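CysE, serine acetyltransferase (Brucella abortus, PDB 4HZD) probably catalyses transfer of the acetyl group of acetyl-coenzyme A to L-serine, giving O-acetylserine for cysteine biosynthesis. Local coordinates at residues 243-248 and 252-257; 38-43 and 56-61; 141-146 and 153-158. All blocks are in the same frame, centred on the assembly; numbering follows the deposited sequence.

Contact 1: residues 243-248 and 252-257. With COA (coenzyme A), chain C.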
loop_
_atom_site.group_PDB
_atom_site.type_symbol
_atom_site.label_atom_id
_atom_site.label_comp_id
_atom_site.label_asym_id
_atom_site.label_seq_id
_atom_site.Cartn_x
_atom_site.Cartn_y
_atom_site.Cartn_z
ATOM N N ASN A 243 13.842 11.332 46.824
ATOM C CA ASN A 243 14.692 12.523 46.812
ATOM C C ASN A 243 16.212 12.290 46.800
ATOM O O ASN A 243 16.966 13.048 47.418
ATOM C CB ASN A 243 14.276 13.470 47.949
ATOM C CG ASN A 243 12.935 14.124 47.681
ATOM O OD1 ASN A 243 11.902 13.672 48.176
ATOM N ND2 ASN A 243 12.938 15.154 46.857
ATOM N N VAL A 244 16.656 11.250 46.092
ATOM C CA VAL A 244 18.094 11.046 45.837
ATOM C C VAL A 244 18.444 10.853 44.344
ATOM O O VAL A 244 17.573 10.490 43.526
ATOM C CB VAL A 244 18.666 9.848 46.655
ATOM C CG1 VAL A 244 18.487 10.080 48.155
ATOM C CG2 VAL A 244 18.001 8.540 46.265
ATOM N N THR A 245 19.703 11.097 43.985
ATOM C CA THR A 245 20.201 10.641 42.688
ATOM C C THR A 245 21.039 9.394 42.868
ATOM O O THR A 245 21.873 9.342 43.778
ATOM C CB THR A 245 20.992 11.710 41.933
ATOM O OG1 THR A 245 20.231 12.920 41.886
ATOM C CG2 THR A 245 21.288 11.248 40.510
ATOM N N VAL A 246 20.786 8.377 42.033
ATOM C CA VAL A 246 21.644 7.195 41.976
ATOM C C VAL A 246 22.367 7.084 40.652
ATOM O O VAL A 246 21.866 7.497 39.601
ATOM C CB VAL A 246 20.917 5.857 42.347
ATOM C CG1 VAL A 246 20.029 6.071 43.555
ATOM C CG2 VAL A 246 20.065 5.317 41.204
ATOM N N ALA A 247 23.567 6.539 40.709
ATOM C CA ALA A 247 24.327 6.275 39.481
ATOM C C ALA A 247 25.178 5.058 39.679
ATOM O O ALA A 247 25.417 4.666 40.810
ATOM C CB ALA A 247 25.170 7.487 39.107
ATOM N N GLY A 248 25.606 4.438 38.582
ATOM C CA GLY A 248 26.599 3.378 38.623
ATOM C C GLY A 248 26.114 1.956 38.340
ATOM O O GLY A 248 24.905 1.681 38.244
ATOM N N ARG A 252 24.357 3.355 43.103
ATOM C CA ARG A 252 24.585 3.802 44.481
ATOM C C ARG A 252 24.122 5.224 44.550
ATOM O O ARG A 252 24.217 5.952 43.548
ATOM C CB ARG A 252 26.077 3.812 44.794
ATOM C CG ARG A 252 26.790 2.514 44.572
ATOM C CD ARG A 252 26.468 1.535 45.683
ATOM N NE ARG A 252 27.347 0.384 45.550
ATOM C CZ ARG A 252 26.982 -0.868 45.778
ATOM N NH1 ARG A 252 25.743 -1.143 46.139
ATOM N NH2 ARG A 252 27.854 -1.842 45.605
ATOM N N ILE A 253 23.650 5.632 45.727
ATOM C CA ILE A 253 23.250 7.021 45.950
ATOM C C ILE A 253 24.457 7.929 45.773
ATOM O O ILE A 253 25.518 7.695 46.358
ATOM C CB ILE A 253 22.576 7.227 47.323
ATOM C CG1 ILE A 253 21.275 6.425 47.369
ATOM C CG2 ILE A 253 22.300 8.709 47.555
ATOM C CD1 ILE A 253 20.809 6.061 48.757
ATOM N N ILE A 254 24.314 8.937 44.931
ATOM C CA ILE A 254 25.418 9.842 44.649
ATOM C C ILE A 254 25.062 11.233 45.138
ATOM O O ILE A 254 25.882 12.138 45.056
ATOM C CB ILE A 254 25.842 9.878 43.141
ATOM C CG1 ILE A 254 24.664 10.231 42.221
ATOM C CG2 ILE A 254 26.457 8.567 42.670
ATOM C CD1 ILE A 254 24.670 11.674 41.807
ATOM N N GLY A 255 23.846 11.408 45.643
ATOM C CA GLY A 255 23.439 12.705 46.125
ATOM C C GLY A 255 21.967 12.863 46.416
ATOM O O GLY A 255 21.190 11.919 46.333
ATOM N N GLU A 256 21.594 14.091 46.744
ATOM C CA GLU A 256 20.251 14.415 47.175
ATOM C C GLU A 256 19.571 15.241 46.098
ATOM O O GLU A 256 20.220 16.021 45.414
ATOM C CB GLU A 256 20.352 15.241 48.446
ATOM C CG GLU A 256 19.140 15.210 49.349
ATOM C CD GLU A 256 19.380 16.022 50.609
ATOM O OE1 GLU A 256 20.234 15.605 51.418
ATOM O OE2 GLU A 256 18.723 17.077 50.788
ATOM N N THR A 257 18.262 15.103 45.945
ATOM C CA THR A 257 17.588 15.842 44.873
ATOM C C THR A 257 16.163 16.214 45.258
ATOM O O THR A 257 15.554 15.534 46.074
ATOM C CB THR A 257 17.659 15.050 43.530
ATOM O OG1 THR A 257 17.329 15.905 42.434
ATOM C CG2 THR A 257 16.759 13.839 43.540
HETATM N N1A COA C . 27.214 7.175 35.807
HETATM C C2A COA C . 28.144 7.036 36.777
HETATM N N3A COA C . 28.436 8.009 37.667
HETATM C C4A COA C . 27.804 9.216 37.610
HETATM C C5A COA C . 26.788 9.452 36.571
HETATM C C6A COA C . 26.513 8.324 35.638
HETATM N N6A COA C . 25.592 8.429 34.644
HETATM N N7A COA C . 26.341 10.715 36.765
HETATM C C8A COA C . 27.005 11.240 37.830
HETATM N N9A COA C . 27.877 10.341 38.326
HETATM C C1B COA C . 28.807 10.502 39.476
HETATM C C2B COA C . 29.945 11.462 39.163
HETATM O O2B COA C . 31.004 10.802 38.467
HETATM C C3B COA C . 30.357 11.924 40.547
HETATM O O3B COA C . 31.329 11.020 41.110
HETATM P P3B COA C . 32.652 11.532 41.904
HETATM O O7A COA C . 32.073 12.525 42.896
HETATM O O8A COA C . 33.540 12.140 40.836
HETATM O O9A COA C . 33.251 10.279 42.516
HETATM C C4B COA C . 29.050 11.889 41.347
HETATM O O4B COA C . 28.158 11.012 40.645
HETATM C C5B COA C . 28.398 13.264 41.470
HETATM O O5B COA C . 28.059 13.747 40.166
HETATM P P1A COA C . 27.031 14.970 39.928
HETATM O O1A COA C . 27.053 15.280 38.445
HETATM O O2A COA C . 27.347 16.061 40.933
HETATM O O3A COA C . 25.605 14.304 40.329
HETATM P P2A COA C . 24.168 14.762 39.735
HETATM O O4A COA C . 24.222 16.248 39.482
HETATM O O5A COA C . 23.072 14.204 40.620
HETATM O O6A COA C . 24.102 13.995 38.306
HETATM C CBP COA C . 22.542 12.881 36.732
HETATM C CCP COA C . 23.034 14.188 37.363
HETATM C CDP COA C . 23.235 11.695 37.385
HETATM C CEP COA C . 21.035 12.796 36.998
HETATM C CAP COA C . 22.848 12.928 35.209
HETATM O OAP COA C . 24.251 13.155 34.942
HETATM C C9P COA C . 22.405 11.709 34.420
HETATM O O9P COA C . 23.213 10.853 34.061
HETATM N N8P COA C . 21.100 11.648 34.147
HETATM C C7P COA C . 20.556 11.134 32.909
HETATM C C6P COA C . 20.436 12.199 31.822
HETATM C C5P COA C . 20.243 11.527 30.478
HETATM O O5P COA C . 20.043 10.322 30.414
HETATM N N4P COA C . 20.311 12.346 29.413
HETATM C C3P COA C . 20.343 11.939 28.017
HETATM C C2P COA C . 19.982 13.102 27.095
HETATM S S1P COA C . 19.565 12.455 25.460
#

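Contact 2: residues 38-43 and 56-61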
loop_
_atom_site.group_PDB
_atom_site.type_symbol
_atom_site.label_atom_id
_atom_site.label_comp_id
_atom_site.label_asym_id
_atom_site.label_seq_id
_atom_site.Cartn_x
_atom_site.Cartn_y
_atom_site.Cartn_z
ATOM N N GLY A 38 0.503 19.629 3.004
ATOM C CA GLY A 38 -0.937 19.952 3.275
ATOM C C GLY A 38 -1.787 18.731 3.466
ATOM O O GLY A 38 -2.639 18.728 4.344
ATOM N N ALA A 39 -1.549 17.668 2.679
ATOM C CA ALA A 39 -2.341 16.448 2.880
ATOM C C ALA A 39 -2.122 15.909 4.281
ATOM O O ALA A 39 -3.078 15.556 4.977
ATOM C CB ALA A 39 -2.003 15.403 1.831
ATOM N N PHE A 40 -0.855 15.843 4.704
ATOM C CA PHE A 40 -0.522 15.342 6.052
ATOM C C PHE A 40 -1.163 16.157 7.172
ATOM O O PHE A 40 -1.818 15.635 8.076
ATOM C CB PHE A 40 1.009 15.356 6.202
ATOM C CG PHE A 40 1.509 14.875 7.554
ATOM C CD1 PHE A 40 1.100 13.646 8.081
ATOM C CD2 PHE A 40 2.462 15.625 8.260
ATOM C CE1 PHE A 40 1.595 13.230 9.326
ATOM C CE2 PHE A 40 2.974 15.195 9.470
ATOM C CZ PHE A 40 2.547 13.979 9.997
ATOM N N LEU A 41 -0.968 17.454 7.108
ATOM C CA LEU A 41 -1.401 18.325 8.170
ATOM C C LEU A 41 -2.897 18.561 8.186
ATOM O O LEU A 41 -3.463 18.746 9.261
ATOM C CB LEU A 41 -0.635 19.627 8.112
ATOM C CG LEU A 41 0.872 19.505 8.352
ATOM C CD1 LEU A 41 1.566 20.762 7.862
ATOM C CD2 LEU A 41 1.128 19.282 9.842
ATOM N N TYR A 42 -3.560 18.552 7.019
ATOM C CA TYR A 42 -5.034 18.664 7.021
ATOM C C TYR A 42 -5.709 17.388 7.470
ATOM O O TYR A 42 -6.653 17.422 8.251
ATOM C CB TYR A 42 -5.572 19.099 5.633
ATOM C CG TYR A 42 -5.647 20.622 5.542
ATOM C CD1 TYR A 42 -4.480 21.377 5.523
ATOM C CD2 TYR A 42 -6.860 21.292 5.536
ATOM C CE1 TYR A 42 -4.498 22.747 5.482
ATOM C CE2 TYR A 42 -6.903 22.694 5.471
ATOM C CZ TYR A 42 -5.716 23.400 5.443
ATOM O OH TYR A 42 -5.654 24.755 5.391
ATOM N N ALA A 43 -5.206 16.245 6.978
ATOM C CA ALA A 43 -5.842 14.960 7.302
ATOM C C ALA A 43 -5.596 14.608 8.761
ATOM O O ALA A 43 -6.425 13.921 9.403
ATOM C CB ALA A 43 -5.315 13.867 6.405
ATOM N N MET A 56 -5.669 10.186 17.859
ATOM C CA MET A 56 -6.100 8.830 17.406
ATOM C C MET A 56 -5.769 8.573 15.953
ATOM O O MET A 56 -5.267 7.482 15.618
ATOM C CB MET A 56 -7.600 8.601 17.642
ATOM C CG MET A 56 -7.949 8.657 19.111
ATOM S SD MET A 56 -9.671 8.363 19.541
ATOM C CE MET A 56 -10.522 9.304 18.290
ATOM N N HIS A 57 -6.038 9.567 15.093
ATOM C CA HIS A 57 -5.714 9.451 13.685
ATOM C C HIS A 57 -4.220 9.319 13.426
ATOM O O HIS A 57 -3.799 8.404 12.716
ATOM C CB HIS A 57 -6.276 10.611 12.890
ATOM C CG HIS A 57 -5.858 10.610 11.444
ATOM N ND1 HIS A 57 -6.656 10.164 10.462
ATOM C CD2 HIS A 57 -4.701 11.038 10.838
ATOM C CE1 HIS A 57 -6.043 10.300 9.278
ATOM N NE2 HIS A 57 -4.840 10.826 9.504
ATOM N N ARG A 58 -3.411 10.227 13.970
ATOM C CA ARG A 58 -1.950 10.105 13.838
ATOM C C ARG A 58 -1.444 8.725 14.241
ATOM O O ARG A 58 -0.687 8.063 13.482
ATOM C CB ARG A 58 -1.238 11.161 14.681
ATOM C CG ARG A 58 0.281 11.093 14.553
ATOM C CD ARG A 58 0.708 11.763 13.248
ATOM N NE ARG A 58 2.027 11.377 12.757
ATOM C CZ ARG A 58 2.241 10.524 11.755
ATOM N NH1 ARG A 58 1.226 9.899 11.196
ATOM N NH2 ARG A 58 3.483 10.270 11.334
ATOM N N ILE A 59 -1.884 8.259 15.409
ATOM C CA ILE A 59 -1.356 7.026 15.941
ATOM C C ILE A 59 -1.843 5.839 15.114
ATOM O O ILE A 59 -1.055 4.943 14.802
ATOM C CB ILE A 59 -1.682 6.829 17.429
ATOM C CG1 ILE A 59 -0.991 7.920 18.269
ATOM C CG2 ILE A 59 -1.127 5.490 17.871
ATOM C CD1 ILE A 59 -1.384 7.877 19.719
ATOM N N ALA A 60 -3.133 5.851 14.754
ATOM C CA ALA A 60 -3.684 4.828 13.889
ATOM C C ALA A 60 -2.896 4.684 12.569
ATOM O O ALA A 60 -2.615 3.553 12.160
ATOM C CB ALA A 60 -5.194 5.016 13.665
ATOM N N GLU A 61 -2.512 5.809 11.961
ATOM C CA GLU A 61 -1.785 5.834 10.677
ATOM C C GLU A 61 -0.373 5.302 10.840
ATOM O O GLU A 61 0.138 4.621 9.954
ATOM C CB GLU A 61 -1.706 7.258 10.060
ATOM C CG GLU A 61 -3.039 7.809 9.509
ATOM C CD GLU A 61 -3.713 6.883 8.516
ATOM O OE1 GLU A 61 -3.113 6.610 7.466
ATOM O OE2 GLU A 61 -4.823 6.374 8.801
#

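Contact 3: residues 141-146 and 153-158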
loop_
_atom_site.group_PDB
_atom_site.type_symbol
_atom_site.label_atom_id
_atom_site.label_comp_id
_atom_site.label_asym_id
_atom_site.label_seq_id
_atom_site.Cartn_x
_atom_site.Cartn_y
_atom_site.Cartn_z
ATOM N N TYR A 141 -1.429 -7.500 19.901
ATOM C CA TYR A 141 -1.164 -6.987 18.578
ATOM C C TYR A 141 -0.647 -5.552 18.654
ATOM O O TYR A 141 0.293 -5.180 17.950
ATOM C CB TYR A 141 -2.398 -7.095 17.626
ATOM C CG TYR A 141 -2.043 -6.576 16.279
ATOM C CD1 TYR A 141 -1.358 -7.378 15.362
ATOM C CD2 TYR A 141 -2.285 -5.238 15.932
ATOM C CE1 TYR A 141 -0.980 -6.888 14.129
ATOM C CE2 TYR A 141 -1.901 -4.741 14.686
ATOM C CZ TYR A 141 -1.239 -5.568 13.801
ATOM O OH TYR A 141 -0.844 -5.123 12.567
ATOM N N LEU A 142 -1.301 -4.710 19.431
ATOM C CA LEU A 142 -0.824 -3.350 19.588
ATOM C C LEU A 142 0.597 -3.289 20.226
ATOM O O LEU A 142 1.492 -2.532 19.765
ATOM C CB LEU A 142 -1.832 -2.573 20.470
ATOM C CG LEU A 142 -3.164 -2.229 19.777
ATOM C CD1 LEU A 142 -4.158 -1.755 20.834
ATOM C CD2 LEU A 142 -2.931 -1.176 18.704
ATOM N N GLN A 143 0.805 -4.074 21.280
ATOM C CA GLN A 143 2.121 -4.177 21.939
ATOM C C GLN A 143 3.191 -4.552 20.907
ATOM O O GLN A 143 4.262 -3.951 20.868
ATOM C CB GLN A 143 2.129 -5.234 23.055
ATOM C CG GLN A 143 3.524 -5.484 23.641
ATOM C CD GLN A 143 3.588 -6.723 24.536
ATOM O OE1 GLN A 143 2.652 -7.528 24.564
ATOM N NE2 GLN A 143 4.670 -6.852 25.303
ATOM N N SER A 144 2.847 -5.510 20.061
ATOM C CA SER A 144 3.745 -6.018 19.021
ATOM C C SER A 144 4.032 -4.966 17.995
ATOM O O SER A 144 5.209 -4.746 17.598
ATOM C CB SER A 144 3.131 -7.265 18.335
ATOM O OG SER A 144 3.957 -7.671 17.258
ATOM N N ARG A 145 2.977 -4.292 17.543
ATOM C CA ARG A 145 3.165 -3.240 16.560
ATOM C C ARG A 145 3.928 -2.032 17.146
ATOM O O ARG A 145 4.802 -1.440 16.491
ATOM C CB ARG A 145 1.802 -2.836 15.977
ATOM C CG ARG A 145 1.947 -1.960 14.770
ATOM C CD ARG A 145 2.192 -2.749 13.478
ATOM N NE ARG A 145 2.190 -1.727 12.456
ATOM C CZ ARG A 145 3.119 -1.536 11.539
ATOM N NH1 ARG A 145 4.159 -2.348 11.414
ATOM N NH2 ARG A 145 2.964 -0.530 10.712
ATOM N N SER A 146 3.642 -1.693 18.406
ATOM C CA SER A 146 4.373 -0.594 19.064
ATOM C C SER A 146 5.840 -0.963 19.241
ATOM O O SER A 146 6.733 -0.139 18.949
ATOM C CB SER A 146 3.724 -0.178 20.397
ATOM O OG SER A 146 4.528 0.772 21.091
ATOM N N ASP A 153 8.552 -1.625 23.909
ATOM C CA ASP A 153 7.910 -2.915 24.215
ATOM C C ASP A 153 7.316 -2.779 25.626
ATOM O O ASP A 153 8.022 -2.899 26.649
ATOM C CB ASP A 153 8.913 -4.081 24.069
ATOM C CG ASP A 153 8.351 -5.389 24.527
ATOM O OD1 ASP A 153 7.267 -5.331 25.135
ATOM O OD2 ASP A 153 8.953 -6.475 24.270
ATOM N N ILE A 154 6.034 -2.468 25.669
ATOM C CA ILE A 154 5.329 -2.247 26.948
ATOM C C ILE A 154 4.250 -3.308 27.089
ATOM O O ILE A 154 3.323 -3.382 26.256
ATOM C CB ILE A 154 4.720 -0.831 27.013
ATOM C CG1 ILE A 154 5.788 0.231 26.696
ATOM C CG2 ILE A 154 4.055 -0.587 28.362
ATOM C CD1 ILE A 154 5.320 1.674 26.558
ATOM N N HIS A 155 4.350 -4.145 28.125
ATOM C CA HIS A 155 3.315 -5.135 28.344
ATOM C C HIS A 155 1.979 -4.477 28.639
ATOM O O HIS A 155 1.917 -3.526 29.415
ATOM C CB HIS A 155 3.685 -6.102 29.457
ATOM C CG HIS A 155 2.799 -7.321 29.495
ATOM N ND1 HIS A 155 1.535 -7.296 29.987
ATOM C CD2 HIS A 155 3.011 -8.612 29.034
ATOM C CE1 HIS A 155 0.995 -8.526 29.872
ATOM N NE2 HIS A 155 1.903 -9.324 29.315
ATOM N N PRO A 156 0.882 -4.957 28.005
ATOM C CA PRO A 156 -0.404 -4.272 28.209
ATOM C C PRO A 156 -0.921 -4.254 29.651
ATOM O O PRO A 156 -1.762 -3.436 29.943
ATOM C CB PRO A 156 -1.396 -5.047 27.315
ATOM C CG PRO A 156 -0.543 -5.709 26.273
ATOM C CD PRO A 156 0.812 -5.956 26.914
ATOM N N ALA A 157 -0.406 -5.113 30.527
ATOM C CA ALA A 157 -0.820 -5.158 31.949
ATOM C C ALA A 157 -0.062 -4.140 32.777
ATOM O O ALA A 157 -0.414 -3.905 33.943
ATOM C CB ALA A 157 -0.624 -6.561 32.546
ATOM N N ALA A 158 0.970 -3.535 32.180
ATOM C CA ALA A 158 1.738 -2.490 32.852
ATOM C C ALA A 158 0.793 -1.342 33.155
ATOM O O ALA A 158 -0.214 -1.178 32.459
ATOM C CB ALA A 158 2.920 -1.990 32.004
HETATM O O HOH W 1 4.767 -2.174 23.113
#

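Contact 1: residues 243-248 and 252-257
Strands 244-247 and 252-256 form an antiparallel hairpin, their short axes 138° apart, interrupted by a classic beta bulge in which I254 and G255 both face T245. The backbone oxygen T245 O takes an almost straight bond from I254 N at 2.7 Å and a weak one from G255 N. Beyond the bulge A247 and R252 exchange two backbone bonds. Where the pairing ends, N243 ND2 reaches T257 O at 2.8 Å, lying in the carbonyl plane on a lone pair and using an N-H in its own amide plane. Asparagine suits N243 doubly, because it also tolerates the left-handed backbone there. On one face V244 and V246 pack on I253, with V246 CG1 4.0 Å from I253 CG1. The other face receives coenzyme A. There A247 CB sits over the adenine, 3.5 Å from COA C4A; its small methyl lets the base come close. In I254 a chi1 of 56°, with CG1 between backbone N and carbonyl carbon, brings CG1 over the neighbouring strand. I254 CD1 then lies 3.6 Å from T245 CG2 and 3.2 Å from COA O3A of the pyrophosphate. T245 OG1 adds a weak hydrogen bond to COA O5A at 3.4 Å. The hairpin thus meets the cofactor mostly through carbon surface, while stronger polar recognition probably falls to other groups, such as A214 N, A232 O and K197 of the second subunit.

Contact 2: residues 38-43 and 56-61
F40 and A43 meet R58 and H57 where two consecutive helices, 38-46 and 51-63, pack within the N-terminal helical domain of serine acetyltransferase. The contact is small and rests on three flat groups, a phenyl ring, a guanidinium and an imidazole. F40 presents an edge to the face of the R58 guanidinium, a hydrocarbon rim on a flat surface: CE1 lies over its centre, 3.7 Å from R58 CZ, and the two planes stand 85° apart. A bend at chi2 (79°) brings the R58 guanidinium up to the F40 rim. Its polar atoms are held from other directions, NE by L113 O and NH1 by a salt bridge to D67 of the second subunit, which should restrict the group's rotation. An aromatic suits F40 because its ring also makes an edge-to-face contact with Y141 of that same subunit. A43, whose methyl is compact, lets its carbonyl approach the H57 imidazole; that oxygen is already hydrogen-bonded to Q48 NE2 and to Q75 NE2 of the fourth subunit. The imidazole is clamped between the helix 38-46 backbone and its own helix: E61 CG lies 3.5 Å above one face, offset toward the rim, and A43 O sits over the centre of the opposite face, 3.5 Å from H57 NE2 without hydrogen bonding.

Contact 3: residues 141-146 and 153-158
Q143, projecting from helix 136-149, carries the largest share of this buried contact, with D153 and P156 as its chief partners. With CG anti to the backbone N (chi1 173°) and an extended chain, Q143 carries its amide from the helix to the segment 153-158. On the way CG passes I154 O at 3.4 Å. At the end NE2 donates to D153 OD1 at 3.0 Å, reaching the oxygen on its syn side but 24° out of the carboxylate plane. D153 OD1 lies close to the plane of the Q143 amide, although amide and carboxylate are turned 63° apart. The opposite branch, OE1, rests beside the proline ring, 3.4 Å from P156 CD. Glutamine suits the place by combining a long apolar stem with a head that can donate. D153 is shared: OD2 is hydrogen-bonded to H168 ND1 of the fifth subunit, a residue of the coenzyme A pocket, so Q143 probably acts as a second-shell group, helping to hold this carboxylate. Proline fits the second place of a type I turn from H155 to A158, and H155 ND1 accepts a hydrogen bond from A157 N at 3.0 Å within that turn. A water bridges the backbones, donating to Q143 O and accepting from I154 N. Here the helical domain hands over to the left-handed beta-helix, whose first strand, 152-154, pairs in parallel with 172-174.

Overall arrangement
Along the chain the contacts follow in series, from the N-terminal helices (contact 2), through the passage from helix to beta-helix (contact 3), to the hairpin closing the last coil (contact 1). Centres of contacts 1 and 2 lie 42 Å apart, on opposite sides of the chain's centre. Contacts 2 and 3 have centres 22 Å apart and nearest atoms about 6 Å, without touching, yet between subunits they do meet, through the rings of F40 and Y141. Contact 1 lines a coenzyme A pocket, while the D153 side chain of contact 3 lies about 8 Å from a bound coenzyme A and is tied to the pocket residue H168 of the fifth subunit; the centres of contacts 1 and 3 are 31 Å apart.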